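Local coordinates for pseudopodium-enriched atypical kinase 1 (Homo sapiens, PDB 6BHC), which is a pseudokinase with an unusual catalytic cleft, forms dimers in a novel mode, and probably acts as a signalling scaffold rather than an enzyme, at residues D260-I268 with F280-E288; Y321-L332 with A346-L354. The protein carries 1 engineered substitution. All coordinates share one frame; numbering follows the deposited sequence.

Contact 1. Residues D260-I268 with F280-E288; sequences DQSRLAPEI and FQTGILIYE
Ala265 and Pro266 sit on one face of the Phe280 ring. Ala265 CA stands 3.7 Å from the ring centroid and Pro266 CD 3.9 Å, giving two CH-pi contacts side by side. With CG turned opposite its backbone nitrogen (chi1 -180°), Phe280 places its ring against Ala265 and Pro266. Next along the helix, Gln281 NE2 donates to Arg263 O at 3.0 Å. The N-H...O angle is 158°; the acceptor lies close to the amide plane, while the nitrogen is tilted from the carbonyl plane. Gln281 OE1 accepts from the backbone N of Leu204, so both ends of the amide are gripped and its flip is fixed. Arg263 runs extended from CG to NE to form a salt bridge with Glu288, two turns further on. Glu288 OE1 lies in the guanidinium plane, 3.2 Å from Arg263 NH1, yet is met from above the carboxylate plane. The two flat groups are 58° apart, and the 2.4 Å between Arg263 NH2 and Glu288 OE2 is doubtful as modelled. Ile284 CG2 comes within 3.5 Å of Arg263 NH1, at a slant to the guanidinium. Further out, the Phe296 ring meets Phe280. Ala265-Pro266-Glu267 is the APE motif closing the kinase activation segment, and helix 280-288 belongs to the family's αF helix. Glu267 makes a salt bridge to Arg340, the pairing of APE glutamate and C-lobe arginine familiar from protein kinases. An alanine in place of Phe280 removes the ring face and is likely to open a gap beneath Ala265 and Pro266, taking from Phe296 the ring it meets. CH-pi contacts, an amide hydrogen bond and a salt bridge tie the segment's end to αF over two turns, probably limiting how it can shift.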
ATOM      1  N   ASP A 260      41.400  21.302  19.821  1.00112.46           N
ATOM      2  CA  ASP A 260      41.157  20.422  18.686  1.00120.36           C
ATOM      3  C   ASP A 260      41.354  18.953  19.039  1.00107.86           C
ATOM      4  O   ASP A 260      40.710  18.085  18.434  1.00107.32           O
ATOM      5  CB  ASP A 260      42.077  20.803  17.520  1.00138.53           C
ATOM      6  CG  ASP A 260      41.671  20.147  16.212  1.00149.38           C
ATOM      7  OD1 ASP A 260      40.508  19.713  16.097  1.00152.05           O
ATOM      8  OD2 ASP A 260      42.516  20.074  15.296  1.00154.19           O
ATOM      9  N   GLN A 261      42.222  18.655  20.008  1.00 95.58           N
ATOM     10  CA  GLN A 261      42.453  17.281  20.431  1.00 81.30           C
ATOM     11  C   GLN A 261      41.343  16.737  21.320  1.00 70.87           C
ATOM     12  O   GLN A 261      41.355  15.541  21.635  1.00 66.86           O
ATOM     13  CB  GLN A 261      43.791  17.174  21.165  1.00 81.74           C
ATOM     14  CG  GLN A 261      44.999  17.505  20.305  1.00 81.29           C
ATOM     15  CD  GLN A 261      46.290  17.512  21.100  1.00 87.52           C
ATOM     16  OE1 GLN A 261      46.275  17.502  22.331  1.00 86.76           O
ATOM     17  NE2 GLN A 261      47.419  17.530  20.398  1.00 88.74           N
ATOM     18  N   SER A 262      40.389  17.577  21.731  1.00 65.50           N
ATOM     19  CA  SER A 262      39.281  17.097  22.547  1.00 67.14           C
ATOM     20  C   SER A 262      38.371  16.148  21.779  1.00 56.12           C
ATOM     21  O   SER A 262      37.579  15.430  22.399  1.00 50.86           O
ATOM     22  CB  SER A 262      38.469  18.276  23.084  1.00 66.73           C
ATOM     23  OG  SER A 262      37.815  18.966  22.032  1.00 68.83           O
ATOM     24  N   ARG A 263      38.467  16.128  20.449  1.00 58.92           N
ATOM     25  CA  ARG A 263      37.675  15.234  19.614  1.00 54.11           C
ATOM     26  C   ARG A 263      38.533  14.178  18.926  1.00 56.53           C
ATOM     27  O   ARG A 263      38.085  13.552  17.961  1.00 61.53           O
ATOM     28  CB  ARG A 263      36.890  16.038  18.579  1.00 52.47           C
ATOM     29  CG  ARG A 263      35.971  17.083  19.186  1.00 55.53           C
ATOM     30  CD  ARG A 263      35.193  17.827  18.115  1.00 56.96           C
ATOM     31  NE  ARG A 263      34.281  18.804  18.699  1.00 65.27           N
ATOM     32  CZ  ARG A 263      33.032  18.532  19.064  1.00 64.37           C
ATOM     33  NH1 ARG A 263      32.541  17.311  18.902  1.00 46.94           N
ATOM     34  NH2 ARG A 263      32.273  19.484  19.591  1.00 69.60           N
ATOM     35  N   LEU A 264      39.757  13.971  19.399  1.00 52.23           N
ATOM     36  CA  LEU A 264      40.650  12.960  18.854  1.00 50.78           C
ATOM     37  C   LEU A 264      40.618  11.714  19.727  1.00 47.43           C
ATOM     38  O   LEU A 264      40.660  11.805  20.957  1.00 46.20           O
ATOM     39  CB  LEU A 264      42.082  13.488  18.752  1.00 56.01           C
ATOM     40  CG  LEU A 264      42.323  14.638  17.776  1.00 61.52           C
ATOM     41  CD1 LEU A 264      43.802  14.999  17.744  1.00 72.87           C
ATOM     42  CD2 LEU A 264      41.814  14.271  16.389  1.00 62.65           C
ATOM     43  N   ALA A 265      40.543  10.553  19.082  1.00 46.06           N
ATOM     44  CA  ALA A 265      40.490   9.296  19.807  1.00 44.67           C
ATOM     45  C   ALA A 265      41.776   9.092  20.609  1.00 41.97           C
ATOM     46  O   ALA A 265      42.833   9.615  20.245  1.00 47.60           O
ATOM     47  CB  ALA A 265      40.277   8.134  18.839  1.00 48.00           C
ATOM     48  N   PRO A 266      41.711   8.343  21.714  1.00 45.69           N
ATOM     49  CA  PRO A 266      42.906   8.184  22.561  1.00 45.51           C
ATOM     50  C   PRO A 266      44.092   7.560  21.846  1.00 46.10           C
ATOM     51  O   PRO A 266      45.238   7.885  22.180  1.00 40.78           O
ATOM     52  CB  PRO A 266      42.406   7.287  23.703  1.00 35.64           C
ATOM     53  CG  PRO A 266      40.935   7.516  23.745  1.00 33.35           C
ATOM     54  CD  PRO A 266      40.519   7.725  22.321  1.00 35.07           C
ATOM     55  N   GLU A 267      43.860   6.674  20.872  1.00 40.00           N
ATOM     56  CA  GLU A 267      44.983   6.041  20.189  1.00 43.94           C
ATOM     57  C   GLU A 267      45.771   7.043  19.355  1.00 47.06           C
ATOM     58  O   GLU A 267      46.972   6.853  19.130  1.00 44.35           O
ATOM     59  CB  GLU A 267      44.496   4.880  19.319  1.00 41.05           C
ATOM     60  CG  GLU A 267      43.557   5.268  18.184  1.00 41.62           C
ATOM     61  CD  GLU A 267      42.098   5.282  18.601  1.00 46.77           C
ATOM     62  OE1 GLU A 267      41.819   5.331  19.818  1.00 47.73           O
ATOM     63  OE2 GLU A 267      41.225   5.235  17.708  1.00 46.14           O
ATOM     64  N   ILE A 268      45.123   8.118  18.900  1.00 48.14           N
ATOM     65  CA  ILE A 268      45.827   9.143  18.136  1.00 59.08           C
ATOM     66  C   ILE A 268      46.815   9.895  19.021  1.00 66.84           C
ATOM     67  O   ILE A 268      47.871  10.338  18.551  1.00 76.65           O
ATOM     68  CB  ILE A 268      44.812  10.098  17.477  1.00 59.17           C
ATOM     69  CG1 ILE A 268      43.831   9.313  16.603  1.00 51.28           C
ATOM     70  CG2 ILE A 268      45.519  11.160  16.650  1.00 62.60           C
ATOM     71  CD1 ILE A 268      44.489   8.563  15.467  1.00 53.44           C
ATOM     72  N   PHE A 280      34.498   7.129  17.456  1.00 27.38           N
ATOM     73  CA  PHE A 280      34.791   7.856  18.687  1.00 31.22           C
ATOM     74  C   PHE A 280      34.168   9.247  18.673  1.00 29.41           C
ATOM     75  O   PHE A 280      33.642   9.706  19.693  1.00 32.74           O
ATOM     76  CB  PHE A 280      36.303   7.944  18.895  1.00 25.07           C
ATOM     77  CG  PHE A 280      36.704   8.670  20.147  1.00 25.60           C
ATOM     78  CD1 PHE A 280      36.778   8.001  21.358  1.00 25.79           C
ATOM     79  CD2 PHE A 280      37.014  10.020  20.112  1.00 26.94           C
ATOM     80  CE1 PHE A 280      37.149   8.665  22.511  1.00 26.55           C
ATOM     81  CE2 PHE A 280      37.387  10.690  21.261  1.00 39.53           C
ATOM     82  CZ  PHE A 280      37.455  10.011  22.461  1.00 42.72           C
ATOM     83  N   GLN A 281      34.216   9.935  17.528  1.00 22.77           N
ATOM     84  CA  GLN A 281      33.633  11.272  17.456  1.00 23.86           C
ATOM     85  C   GLN A 281      32.112  11.228  17.516  1.00 30.35           C
ATOM     86  O   GLN A 281      31.486  12.182  17.991  1.00 34.42           O
ATOM     87  CB  GLN A 281      34.103  11.983  16.186  1.00 23.56           C
ATOM     88  CG  GLN A 281      35.575  12.364  16.209  1.00 25.51           C
ATOM     89  CD  GLN A 281      35.998  13.174  14.995  1.00 36.53           C
ATOM     90  OE1 GLN A 281      35.295  13.222  13.985  1.00 39.31           O
ATOM     91  NE2 GLN A 281      37.155  13.819  15.091  1.00 35.47           N
ATOM     92  N   THR A 282      31.504  10.135  17.050  1.00 28.48           N
ATOM     93  CA  THR A 282      30.057   9.985  17.169  1.00 20.97           C
ATOM     94  C   THR A 282      29.628   9.867  18.626  1.00 21.87           C
ATOM     95  O   THR A 282      28.547  10.343  18.994  1.00 24.99           O
ATOM     96  CB  THR A 282      29.592   8.766  16.368  1.00 22.75           C
ATOM     97  OG1 THR A 282      29.961   8.931  14.993  1.00 28.74           O
ATOM     98  CG2 THR A 282      28.083   8.601  16.458  1.00 17.15           C
ATOM     99  N   GLY A 283      30.462   9.255  19.471  1.00 19.98           N
ATOM    100  CA  GLY A 283      30.142   9.177  20.885  1.00 18.25           C
ATOM    101  C   GLY A 283      30.124  10.533  21.560  1.00 21.49           C
ATOM    102  O   GLY A 283      29.321  10.770  22.468  1.00 23.34           O
ATOM    103  N   ILE A 284      31.005  11.439  21.133  1.00 19.57           N
ATOM    104  CA  ILE A 284      30.980  12.804  21.650  1.00 20.17           C
ATOM    105  C   ILE A 284      29.713  13.520  21.202  1.00 27.13           C
ATOM    106  O   ILE A 284      29.117  14.292  21.963  1.00 40.35           O
ATOM    107  CB  ILE A 284      32.246  13.561  21.209  1.00 26.80           C
ATOM    108  CG1 ILE A 284      33.492  12.927  21.831  1.00 22.84           C
ATOM    109  CG2 ILE A 284      32.154  15.037  21.574  1.00 26.07           C
ATOM    110  CD1 ILE A 284      34.776  13.638  21.478  1.00 29.65           C
ATOM    111  N   LEU A 285      29.276  13.270  19.964  1.00 27.92           N
ATOM    112  CA  LEU A 285      28.084  13.938  19.450  1.00 25.84           C
ATOM    113  C   LEU A 285      26.838  13.561  20.237  1.00 31.37           C
ATOM    114  O   LEU A 285      25.912  14.370  20.352  1.00 32.90           O
ATOM    115  CB  LEU A 285      27.890  13.607  17.971  1.00 22.54           C
ATOM    116  CG  LEU A 285      28.973  14.090  17.008  1.00 26.51           C
ATOM    117  CD1 LEU A 285      28.583  13.760  15.577  1.00 22.13           C
ATOM    118  CD2 LEU A 285      29.218  15.580  17.173  1.00 29.90           C
ATOM    119  N   ILE A 286      26.793  12.341  20.782  1.00 23.59           N
ATOM    120  CA  ILE A 286      25.630  11.919  21.557  1.00 20.10           C
ATOM    121  C   ILE A 286      25.450  12.811  22.776  1.00 22.25           C
ATOM    122  O   ILE A 286      24.334  13.242  23.091  1.00 31.65           O
ATOM    123  CB  ILE A 286      25.759  10.437  21.954  1.00 20.59           C
ATOM    124  CG1 ILE A 286      25.695   9.546  20.714  1.00 16.48           C
ATOM    125  CG2 ILE A 286      24.672  10.056  22.951  1.00 17.79           C
ATOM    126  CD1 ILE A 286      25.749   8.068  21.027  1.00 20.60           C
ATOM    127  N   TYR A 287      26.545  13.107  23.477  1.00 18.77           N
ATOM    128  CA  TYR A 287      26.470  14.014  24.617  1.00 19.06           C
ATOM    129  C   TYR A 287      26.032  15.408  24.188  1.00 22.34           C
ATOM    130  O   TYR A 287      25.181  16.027  24.838  1.00 24.64           O
ATOM    131  CB  TYR A 287      27.823  14.072  25.326  1.00 19.49           C
ATOM    132  CG  TYR A 287      28.090  12.920  26.269  1.00 26.95           C
ATOM    133  CD1 TYR A 287      28.515  11.683  25.793  1.00 25.74           C
ATOM    134  CD2 TYR A 287      27.931  13.074  27.641  1.00 27.61           C
ATOM    135  CE1 TYR A 287      28.766  10.632  26.660  1.00 24.48           C
ATOM    136  CE2 TYR A 287      28.179  12.031  28.512  1.00 28.33           C
ATOM    137  CZ  TYR A 287      28.596  10.814  28.018  1.00 28.47           C
ATOM    138  OH  TYR A 287      28.842   9.781  28.892  1.00 31.73           O
ATOM    139  N   GLU A 288      26.599  15.918  23.091  1.00 19.17           N
ATOM    140  CA  GLU A 288      26.303  17.283  22.667  1.00 25.56           C
ATOM    141  C   GLU A 288      24.862  17.420  22.188  1.00 24.09           C
ATOM    142  O   GLU A 288      24.196  18.417  22.492  1.00 26.68           O
ATOM    143  CB  GLU A 288      27.285  17.713  21.576  1.00 23.64           C
ATOM    144  CG  GLU A 288      28.724  17.813  22.067  1.00 39.11           C
ATOM    145  CD  GLU A 288      29.694  18.249  20.984  1.00 43.41           C
ATOM    146  OE1 GLU A 288      29.495  17.870  19.811  1.00 45.20           O
ATOM    147  OE2 GLU A 288      30.657  18.975  21.310  1.00 49.69           O
TER

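Contact 2. Residues Y321-L332 with A346-L354; sequences YSRGLQQLASCL and AKGILQCLL
Leu328 puts its two methyls to different uses against helix 346-354. Its CG is anti to the backbone N (chi1 176°), whereas Leu325, Leu332, Leu350 and Leu353 all carry CG anti to the carbonyl carbon. This sends Leu328 straight across: CD1 touches Ala346 CB and Ile349 CD1, each at 3.7 Å, while Leu328 CD2 meets Leu350 CD2 at 3.7 Å, the two side chains crossing at about a right angle. One turn before Leu328, Gly324 offers bare backbone to Leu353, whose CD1 is 3.7 Å from Gly324 C; a beta carbon on that glycine would collide with Leu353 CD2. Tyr321 lies at the end of the row, its CE1 3.2 Å from Leu353 O, which sits at the ring edge and accepts a hydrogen bond from Arg358; the Tyr321 hydroxyl is hydrogen-bonded to Arg178. The helices run antiparallel, 176° between directions and 10.2 Å between axes at closest approach. They correspond to αH and αI of the kinase C-lobe; the same Leu350 also touches helix 173-194, and Ile349 helix 420-430. With no hydrogen bond across the pair, this apolar interface is held by shape, the glycine and the Leu328 torsion carrying the fit.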
ATOM      1  N   TYR A 321      14.809   6.540  25.917  1.00 23.71           N
ATOM      2  CA  TYR A 321      15.974   6.408  25.057  1.00 27.26           C
ATOM      3  C   TYR A 321      17.273   6.772  25.762  1.00 29.52           C
ATOM      4  O   TYR A 321      18.348   6.581  25.185  1.00 26.58           O
ATOM      5  CB  TYR A 321      15.802   7.281  23.808  1.00 23.65           C
ATOM      6  CG  TYR A 321      14.463   7.112  23.123  1.00 24.53           C
ATOM      7  CD1 TYR A 321      14.260   6.101  22.191  1.00 19.54           C
ATOM      8  CD2 TYR A 321      13.402   7.967  23.407  1.00 24.07           C
ATOM      9  CE1 TYR A 321      13.037   5.944  21.564  1.00 20.56           C
ATOM     10  CE2 TYR A 321      12.176   7.815  22.785  1.00 21.66           C
ATOM     11  CZ  TYR A 321      11.998   6.802  21.863  1.00 30.51           C
ATOM     12  OH  TYR A 321      10.781   6.645  21.238  1.00 26.46           O
ATOM     13  N   SER A 322      17.201   7.265  27.000  1.00 24.75           N
ATOM     14  CA  SER A 322      18.386   7.807  27.658  1.00 23.36           C
ATOM     15  C   SER A 322      19.383   6.713  28.023  1.00 23.75           C
ATOM     16  O   SER A 322      20.593   6.887  27.837  1.00 25.67           O
ATOM     17  CB  SER A 322      17.972   8.600  28.898  1.00 29.08           C
ATOM     18  OG  SER A 322      17.088   9.653  28.550  1.00 27.02           O
ATOM     19  N   ARG A 323      18.901   5.579  28.541  1.00 21.30           N
ATOM     20  CA  ARG A 323      19.815   4.511  28.940  1.00 25.41           C
ATOM     21  C   ARG A 323      20.514   3.899  27.734  1.00 26.19           C
ATOM     22  O   ARG A 323      21.714   3.602  27.790  1.00 24.93           O
ATOM     23  CB  ARG A 323      19.065   3.432  29.721  1.00 27.27           C
ATOM     24  CG  ARG A 323      18.276   3.959  30.901  1.00 38.91           C
ATOM     25  CD  ARG A 323      17.884   2.842  31.852  1.00 41.68           C
ATOM     26  NE  ARG A 323      18.974   2.503  32.760  1.00 51.71           N
ATOM     27  CZ  ARG A 323      19.194   3.118  33.917  1.00 56.81           C
ATOM     28  NH1 ARG A 323      18.396   4.103  34.309  1.00 47.28           N
ATOM     29  NH2 ARG A 323      20.211   2.748  34.683  1.00 56.18           N
ATOM     30  N   GLY A 324      19.781   3.695  26.638  1.00 19.99           N
ATOM     31  CA  GLY A 324      20.394   3.138  25.444  1.00 20.62           C
ATOM     32  C   GLY A 324      21.411   4.074  24.818  1.00 19.52           C
ATOM     33  O   GLY A 324      22.471   3.636  24.364  1.00 19.89           O
ATOM     34  N   LEU A 325      21.105   5.373  24.787  1.00 16.65           N
ATOM     35  CA  LEU A 325      22.065   6.342  24.269  1.00 21.12           C
ATOM     36  C   LEU A 325      23.296   6.440  25.162  1.00 22.86           C
ATOM     37  O   LEU A 325      24.406   6.657  24.664  1.00 24.01           O
ATOM     38  CB  LEU A 325      21.401   7.711  24.120  1.00 20.70           C
ATOM     39  CG  LEU A 325      20.336   7.832  23.026  1.00 25.40           C
ATOM     40  CD1 LEU A 325      19.617   9.170  23.125  1.00 27.87           C
ATOM     41  CD2 LEU A 325      20.955   7.653  21.647  1.00 13.67           C
ATOM     42  N   GLN A 326      23.120   6.282  26.476  1.00 19.48           N
ATOM     43  CA  GLN A 326      24.266   6.258  27.377  1.00 27.20           C
ATOM     44  C   GLN A 326      25.150   5.050  27.101  1.00 32.01           C
ATOM     45  O   GLN A 326      26.377   5.174  27.003  1.00 29.08           O
ATOM     46  CB  GLN A 326      23.791   6.252  28.830  1.00 27.17           C
ATOM     47  CG  GLN A 326      24.904   6.055  29.848  1.00 30.89           C
ATOM     48  CD  GLN A 326      25.717   7.313  30.081  1.00 38.53           C
ATOM     49  OE1 GLN A 326      25.509   8.024  31.064  1.00 44.01           O
ATOM     50  NE2 GLN A 326      26.656   7.590  29.182  1.00 35.38           N
ATOM     51  N   GLN A 327      24.540   3.869  26.969  1.00 26.31           N
ATOM     52  CA  GLN A 327      25.311   2.666  26.673  1.00 28.37           C
ATOM     53  C   GLN A 327      25.968   2.759  25.302  1.00 25.56           C
ATOM     54  O   GLN A 327      27.104   2.309  25.118  1.00 32.50           O
ATOM     55  CB  GLN A 327      24.407   1.435  26.762  1.00 24.43           C
ATOM     56  CG  GLN A 327      25.097   0.115  26.443  1.00 37.21           C
ATOM     57  CD  GLN A 327      26.113  -0.298  27.495  1.00 44.64           C
ATOM     58  OE1 GLN A 327      26.141   0.244  28.601  1.00 50.53           O
ATOM     59  NE2 GLN A 327      26.955  -1.266  27.151  1.00 39.58           N
ATOM     60  N   LEU A 328      25.270   3.350  24.331  1.00 23.25           N
ATOM     61  CA  LEU A 328      25.838   3.506  22.996  1.00 18.35           C
ATOM     62  C   LEU A 328      27.056   4.420  23.017  1.00 22.71           C
ATOM     63  O   LEU A 328      28.065   4.137  22.362  1.00 25.43           O
ATOM     64  CB  LEU A 328      24.777   4.049  22.039  1.00 23.25           C
ATOM     65  CG  LEU A 328      25.255   4.343  20.618  1.00 30.27           C
ATOM     66  CD1 LEU A 328      25.787   3.075  19.976  1.00 25.63           C
ATOM     67  CD2 LEU A 328      24.135   4.947  19.785  1.00 29.01           C
ATOM     68  N   ALA A 329      26.980   5.523  23.766  1.00 18.71           N
ATOM     69  CA  ALA A 329      28.113   6.438  23.854  1.00 25.03           C
ATOM     70  C   ALA A 329      29.302   5.784  24.550  1.00 24.95           C
ATOM     71  O   ALA A 329      30.446   5.940  24.109  1.00 23.44           O
ATOM     72  CB  ALA A 329      27.699   7.715  24.584  1.00 22.10           C
ATOM     73  N   SER A 330      29.050   5.047  25.634  1.00 23.62           N
ATOM     74  CA  SER A 330      30.136   4.381  26.347  1.00 23.29           C
ATOM     75  C   SER A 330      30.867   3.395  25.447  1.00 21.08           C
ATOM     76  O   SER A 330      32.093   3.257  25.530  1.00 28.50           O
ATOM     77  CB  SER A 330      29.591   3.672  27.587  1.00 29.63           C
ATOM     78  OG  SER A 330      28.887   4.574  28.423  1.00 45.97           O
ATOM     79  N   CYS A 331      30.131   2.699  24.577  1.00 20.35           N
ATOM     80  CA  CYS A 331      30.766   1.765  23.653  1.00 28.72           C
ATOM     81  C   CYS A 331      31.551   2.500  22.575  1.00 31.07           C
ATOM     82  O   CYS A 331      32.641   2.064  22.186  1.00 29.42           O
ATOM     83  CB  CYS A 331      29.714   0.855  23.020  1.00 33.19           C
ATOM     84  SG  CYS A 331      28.889  -0.257  24.181  1.00 37.51           S
ATOM     85  N   LEU A 332      31.010   3.614  22.075  1.00 21.75           N
ATOM     86  CA  LEU A 332      31.710   4.402  21.071  1.00 29.69           C
ATOM     87  C   LEU A 332      32.918   5.131  21.646  1.00 26.74           C
ATOM     88  O   LEU A 332      33.850   5.443  20.898  1.00 24.44           O
ATOM     89  CB  LEU A 332      30.754   5.409  20.429  1.00 23.08           C
ATOM     90  CG  LEU A 332      29.627   4.843  19.562  1.00 23.60           C
ATOM     91  CD1 LEU A 332      28.625   5.932  19.206  1.00 17.15           C
ATOM     92  CD2 LEU A 332      30.189   4.201  18.302  1.00 19.02           C
ATOM     93  N   ALA A 346      26.531   0.364  16.126  1.00 20.57           N
ATOM     94  CA  ALA A 346      25.823   1.547  16.600  1.00 24.16           C
ATOM     95  C   ALA A 346      24.505   1.728  15.863  1.00 27.83           C
ATOM     96  O   ALA A 346      23.501   2.131  16.462  1.00 30.76           O
ATOM     97  CB  ALA A 346      26.703   2.787  16.439  1.00 16.62           C
ATOM     98  N   LYS A 347      24.490   1.436  14.561  1.00 28.99           N
ATOM     99  CA  LYS A 347      23.246   1.509  13.805  1.00 26.14           C
ATOM    100  C   LYS A 347      22.213   0.535  14.356  1.00 18.57           C
ATOM    101  O   LYS A 347      21.042   0.890  14.518  1.00 17.94           O
ATOM    102  CB  LYS A 347      23.519   1.233  12.326  1.00 23.98           C
ATOM    103  CG  LYS A 347      22.308   1.387  11.421  1.00 35.12           C
ATOM    104  CD  LYS A 347      22.706   1.358   9.955  1.00 43.09           C
ATOM    105  CE  LYS A 347      21.530   1.698   9.055  1.00 59.28           C
ATOM    106  NZ  LYS A 347      21.937   1.757   7.624  1.00 67.86           N
ATOM    107  N   GLY A 348      22.632  -0.693  14.661  1.00 19.54           N
ATOM    108  CA  GLY A 348      21.704  -1.666  15.208  1.00 22.76           C
ATOM    109  C   GLY A 348      21.163  -1.278  16.566  1.00 20.26           C
ATOM    110  O   GLY A 348      20.008  -1.565  16.879  1.00 30.35           O
ATOM    111  N   ILE A 349      21.982  -0.622  17.388  1.00 23.97           N
ATOM    112  CA  ILE A 349      21.506  -0.128  18.674  1.00 21.35           C
ATOM    113  C   ILE A 349      20.456   0.957  18.466  1.00 25.40           C
ATOM    114  O   ILE A 349      19.385   0.931  19.081  1.00 23.83           O
ATOM    115  CB  ILE A 349      22.688   0.376  19.520  1.00 24.74           C
ATOM    116  CG1 ILE A 349      23.601  -0.792  19.905  1.00 27.21           C
ATOM    117  CG2 ILE A 349      22.193   1.114  20.757  1.00 28.16           C
ATOM    118  CD1 ILE A 349      24.753  -0.404  20.804  1.00 27.03           C
ATOM    119  N   LEU A 350      20.742   1.915  17.579  1.00 15.34           N
ATOM    120  CA  LEU A 350      19.791   2.989  17.311  1.00 22.77           C
ATOM    121  C   LEU A 350      18.489   2.446  16.738  1.00 22.52           C
ATOM    122  O   LEU A 350      17.402   2.908  17.104  1.00 23.42           O
ATOM    123  CB  LEU A 350      20.415   4.009  16.362  1.00 22.05           C
ATOM    124  CG  LEU A 350      21.563   4.826  16.954  1.00 25.62           C
ATOM    125  CD1 LEU A 350      22.327   5.553  15.862  1.00 24.17           C
ATOM    126  CD2 LEU A 350      21.034   5.810  17.985  1.00 22.20           C
ATOM    127  N   GLN A 351      18.577   1.463  15.839  1.00 19.93           N
ATOM    128  CA  GLN A 351      17.369   0.823  15.328  1.00 16.54           C
ATOM    129  C   GLN A 351      16.597   0.138  16.446  1.00 26.73           C
ATOM    130  O   GLN A 351      15.359   0.154  16.461  1.00 18.75           O
ATOM    131  CB  GLN A 351      17.734  -0.180  14.236  1.00 21.89           C
ATOM    132  CG  GLN A 351      18.264   0.454  12.963  1.00 21.39           C
ATOM    133  CD  GLN A 351      18.908  -0.556  12.037  1.00 24.11           C
ATOM    134  OE1 GLN A 351      19.455  -1.564  12.484  1.00 19.71           O
ATOM    135  NE2 GLN A 351      18.847  -0.290  10.736  1.00 21.37           N
ATOM    136  N   CYS A 352      17.311  -0.468  17.398  1.00 19.77           N
ATOM    137  CA  CYS A 352      16.641  -1.140  18.505  1.00 16.34           C
ATOM    138  C   CYS A 352      15.946  -0.142  19.424  1.00 23.63           C
ATOM    139  O   CYS A 352      14.844  -0.409  19.916  1.00 21.06           O
ATOM    140  CB  CYS A 352      17.637  -1.987  19.292  1.00 23.85           C
ATOM    141  SG  CYS A 352      16.903  -2.834  20.706  1.00 28.81           S
ATOM    142  N   LEU A 353      16.575   1.009  19.676  1.00 22.47           N
ATOM    143  CA  LEU A 353      15.944   2.011  20.530  1.00 21.50           C
ATOM    144  C   LEU A 353      14.714   2.621  19.870  1.00 24.43           C
ATOM    145  O   LEU A 353      13.767   3.010  20.564  1.00 19.35           O
ATOM    146  CB  LEU A 353      16.949   3.108  20.889  1.00 23.36           C
ATOM    147  CG  LEU A 353      18.207   2.690  21.654  1.00 30.50           C
ATOM    148  CD1 LEU A 353      19.083   3.900  21.957  1.00 23.91           C
ATOM    149  CD2 LEU A 353      17.848   1.951  22.934  1.00 37.42           C
ATOM    150  N   LEU A 354      14.703   2.708  18.539  1.00 20.83           N
ATOM    151  CA  LEU A 354      13.589   3.330  17.833  1.00 25.56           C
ATOM    152  C   LEU A 354      12.425   2.363  17.649  1.00 22.57           C
ATOM    153  O   LEU A 354      11.278   2.694  17.970  1.00 27.57           O
ATOM    154  CB  LEU A 354      14.065   3.862  16.481  1.00 20.98           C
ATOM    155  CG  LEU A 354      14.951   5.106  16.549  1.00 21.24           C
ATOM    156  CD1 LEU A 354      15.711   5.296  15.249  1.00 17.83           C
ATOM    157  CD2 LEU A 354      14.101   6.329  16.859  1.00 17.43           C
TER

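Followed from the N terminus, contact 1 comes first: residues 260-268 meet 280-288, closing a short loop of eleven residues. Only after it is complete does contact 2 open, with 321-332 meeting 346-354 across thirteen intervening residues, so the two stand in series, neither nesting nor crossing. They lie about 16 Å apart between centres, and helix 277-289 connects them, bearing the activation-segment end on one side and helix 322-332 on another. There Ile286 packs on Leu328, Tyr287 lies against Ala329, and Tyr287 OH probably hydrogen-bonds Gln326 NE2. The result is a continuous run of packed elements through the C-lobe, from the APE region through αF and αH to αI.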